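Long-range contact in glucoamylase (PDB 1LF6), which hydrolyses starch-like chains one glucose at a time from their non-reducing ends, releasing beta-D-glucose: residues A[322-327]-A[335-340]. Residues are numbered along the deposited sequence; the frame is centred on the assembly and turned at random.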
ATOM      1  N   SER A 322      -3.010  -1.271  -3.001  1.00 26.49           N
ATOM      2  CA  SER A 322      -4.462  -1.253  -2.985  1.00 26.21           C
ATOM      3  C   SER A 322      -4.980  -0.074  -3.792  1.00 27.66           C
ATOM      4  O   SER A 322      -4.208   0.774  -4.232  1.00 27.99           O
ATOM      5  CB  SER A 322      -4.993  -1.163  -1.549  1.00 24.13           C
ATOM      6  OG  SER A 322      -4.671   0.077  -0.939  1.00 17.68           O
ATOM      7  N   ILE A 323      -6.293  -0.038  -3.984  1.00 28.72           N
ATOM      8  CA  ILE A 323      -6.948   1.032  -4.719  1.00 31.84           C
ATOM      9  C   ILE A 323      -8.027   1.591  -3.796  1.00 33.33           C
ATOM     10  O   ILE A 323      -9.183   1.175  -3.859  1.00 33.95           O
ATOM     11  CB  ILE A 323      -7.591   0.488  -6.004  1.00 31.96           C
ATOM     12  CG1 ILE A 323      -6.510  -0.155  -6.875  1.00 31.82           C
ATOM     13  CG2 ILE A 323      -8.310   1.607  -6.746  1.00 34.00           C
ATOM     14  CD1 ILE A 323      -7.042  -0.904  -8.064  1.00 32.35           C
ATOM     15  N   PRO A 324      -7.656   2.544  -2.927  1.00 35.51           N
ATOM     16  CA  PRO A 324      -8.587   3.163  -1.975  1.00 38.04           C
ATOM     17  C   PRO A 324      -9.988   3.432  -2.505  1.00 40.54           C
ATOM     18  O   PRO A 324     -10.165   3.946  -3.611  1.00 38.70           O
ATOM     19  CB  PRO A 324      -7.857   4.440  -1.543  1.00 36.66           C
ATOM     20  CG  PRO A 324      -6.895   4.700  -2.661  1.00 37.81           C
ATOM     21  CD  PRO A 324      -6.409   3.317  -2.994  1.00 35.40           C
ATOM     22  N   TRP A 325     -10.979   3.064  -1.698  1.00 44.10           N
ATOM     23  CA  TRP A 325     -12.376   3.254  -2.055  1.00 47.03           C
ATOM     24  C   TRP A 325     -12.638   2.707  -3.454  1.00 49.32           C
ATOM     25  O   TRP A 325     -13.460   3.242  -4.203  1.00 50.54           O
ATOM     26  CB  TRP A 325     -12.722   4.744  -1.975  1.00 47.05           C
ATOM     27  CG  TRP A 325     -12.424   5.322  -0.621  1.00 47.67           C
ATOM     28  CD1 TRP A 325     -13.079   5.050   0.548  1.00 47.90           C
ATOM     29  CD2 TRP A 325     -11.357   6.222  -0.282  1.00 46.93           C
ATOM     30  NE1 TRP A 325     -12.486   5.720   1.590  1.00 46.13           N
ATOM     31  CE2 TRP A 325     -11.428   6.447   1.112  1.00 46.81           C
ATOM     32  CE3 TRP A 325     -10.348   6.859  -1.021  1.00 47.18           C
ATOM     33  CZ2 TRP A 325     -10.528   7.283   1.786  1.00 46.66           C
ATOM     34  CZ3 TRP A 325      -9.450   7.691  -0.350  1.00 46.55           C
ATOM     35  CH2 TRP A 325      -9.549   7.894   1.040  1.00 46.54           C
ATOM     36  N   GLY A 326     -11.929   1.629  -3.788  1.00 51.04           N
ATOM     37  CA  GLY A 326     -12.072   0.999  -5.089  1.00 52.40           C
ATOM     38  C   GLY A 326     -13.506   0.649  -5.422  1.00 53.81           C
ATOM     39  O   GLY A 326     -13.901   0.664  -6.589  1.00 53.84           O
ATOM     40  N   ASP A 327     -14.286   0.328  -4.393  1.00 55.18           N
ATOM     41  CA  ASP A 327     -15.691  -0.023  -4.569  1.00 56.54           C
ATOM     42  C   ASP A 327     -16.415   1.094  -5.317  1.00 56.60           C
ATOM     43  O   ASP A 327     -17.328   0.839  -6.105  1.00 57.20           O
ATOM     44  CB  ASP A 327     -16.351  -0.238  -3.204  1.00 57.60           C
ATOM     45  CG  ASP A 327     -17.820  -0.595  -3.316  1.00 58.40           C
ATOM     46  OD1 ASP A 327     -18.533  -0.501  -2.294  1.00 59.23           O
ATOM     47  OD2 ASP A 327     -18.265  -0.976  -4.421  1.00 58.89           O
ATOM     48  N   GLY A 335      -4.428   3.452 -10.197  1.00 64.65           N
ATOM     49  CA  GLY A 335      -3.207   3.083  -9.504  1.00 64.15           C
ATOM     50  C   GLY A 335      -2.560   4.296  -8.859  1.00 62.96           C
ATOM     51  O   GLY A 335      -1.364   4.542  -9.031  1.00 63.80           O
ATOM     52  N   GLY A 336      -3.362   5.065  -8.125  1.00 62.01           N
ATOM     53  CA  GLY A 336      -2.860   6.253  -7.458  1.00 57.75           C
ATOM     54  C   GLY A 336      -1.755   5.947  -6.463  1.00 53.79           C
ATOM     55  O   GLY A 336      -0.708   6.591  -6.482  1.00 54.15           O
ATOM     56  N   TYR A 337      -1.982   4.967  -5.593  1.00 48.07           N
ATOM     57  CA  TYR A 337      -0.981   4.591  -4.598  1.00 43.32           C
ATOM     58  C   TYR A 337       0.079   3.647  -5.166  1.00 40.56           C
ATOM     59  O   TYR A 337       0.990   3.225  -4.453  1.00 36.02           O
ATOM     60  CB  TYR A 337      -1.651   3.946  -3.376  1.00 41.86           C
ATOM     61  CG  TYR A 337      -2.347   4.933  -2.465  1.00 40.62           C
ATOM     62  CD1 TYR A 337      -3.514   5.582  -2.868  1.00 40.58           C
ATOM     63  CD2 TYR A 337      -1.819   5.247  -1.211  1.00 38.90           C
ATOM     64  CE1 TYR A 337      -4.135   6.520  -2.048  1.00 38.60           C
ATOM     65  CE2 TYR A 337      -2.433   6.183  -0.384  1.00 37.12           C
ATOM     66  CZ  TYR A 337      -3.590   6.816  -0.812  1.00 37.50           C
ATOM     67  OH  TYR A 337      -4.205   7.748  -0.011  1.00 34.30           O
ATOM     68  N   HIS A 338      -0.041   3.312  -6.448  1.00 34.44           N
ATOM     69  CA  HIS A 338       0.930   2.427  -7.086  1.00 32.42           C
ATOM     70  C   HIS A 338       2.034   3.260  -7.721  1.00 30.11           C
ATOM     71  O   HIS A 338       2.656   2.846  -8.699  1.00 28.31           O
ATOM     72  CB  HIS A 338       0.263   1.552  -8.148  1.00 32.39           C
ATOM     73  CG  HIS A 338      -0.766   0.617  -7.594  1.00 33.50           C
ATOM     74  ND1 HIS A 338      -2.005   1.043  -7.163  1.00 35.96           N
ATOM     75  CD2 HIS A 338      -0.730  -0.717  -7.372  1.00 32.91           C
ATOM     76  CE1 HIS A 338      -2.688   0.010  -6.700  1.00 34.64           C
ATOM     77  NE2 HIS A 338      -1.936  -1.070  -6.815  1.00 34.83           N
ATOM     78  N   LEU A 339       2.263   4.439  -7.155  1.00 24.73           N
ATOM     79  CA  LEU A 339       3.294   5.338  -7.639  1.00 22.91           C
ATOM     80  C   LEU A 339       4.406   5.382  -6.605  1.00 20.75           C
ATOM     81  O   LEU A 339       4.241   4.893  -5.487  1.00 20.48           O
ATOM     82  CB  LEU A 339       2.716   6.740  -7.856  1.00 22.66           C
ATOM     83  CG  LEU A 339       1.652   6.829  -8.952  1.00 23.23           C
ATOM     84  CD1 LEU A 339       0.971   8.193  -8.924  1.00 21.52           C
ATOM     85  CD2 LEU A 339       2.309   6.578 -10.301  1.00 23.24           C
ATOM     86  N   VAL A 340       5.538   5.961  -6.985  1.00 19.23           N
ATOM     87  CA  VAL A 340       6.681   6.060  -6.091  1.00 17.74           C
ATOM     88  C   VAL A 340       6.846   7.492  -5.613  1.00 16.71           C
ATOM     89  O   VAL A 340       7.000   8.409  -6.419  1.00 16.03           O
ATOM     90  CB  VAL A 340       7.999   5.624  -6.802  1.00 18.78           C
ATOM     91  CG1 VAL A 340       9.169   5.670  -5.816  1.00 17.51           C
ATOM     92  CG2 VAL A 340       7.851   4.222  -7.379  1.00 19.10           C
TER
HETATM   93  O   HOH W   1      -4.027   2.723  -6.033  1.00 25.09           O
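P324 lies obliquely against the ring of Y337, with P324 CG 3.4 Å from Y337 CE1 and P324 CD 3.7 Å from Y337 CD1, an apolar contact along the CD1-CE1 flank of the phenol. Beside it, the imidazole of H338 approaches the backbone of S322, with H338 CE1 3.0 Å from S322 O, while the side chain of I323 crosses that of H338 at about a right angle, I323 CG1 lying 3.8 Å from H338 CE1. The pair illustrates how a single water can join two loop segments: it donates to S322 O at 2.7 Å, accepts from Y337 N and lies in the plane of the H338 ring, 2.9 Å from ND1. On its other nitrogen, NE2, H338 is hydrogen-bonded to Y63 OH in the N-terminal beta-sandwich. Both segments belong to the loop between helices 296-306 and 342-355 of the family 15 (alpha/alpha) barrel, and the bond to Y63 ties this loop to the neighbouring domain. A leucine in place of H338 would probably leave the water with one partner fewer and Y63 OH without its imidazole mate. Y337 OH bonds to E636 and Y581, and its side chain lies about 7 Å from that of E438, the probable proton donor. A type II turn from I323 to G326 carries the chain from P324 into W325, a probable substrate-binding residue whose NE1 is bonded to E583.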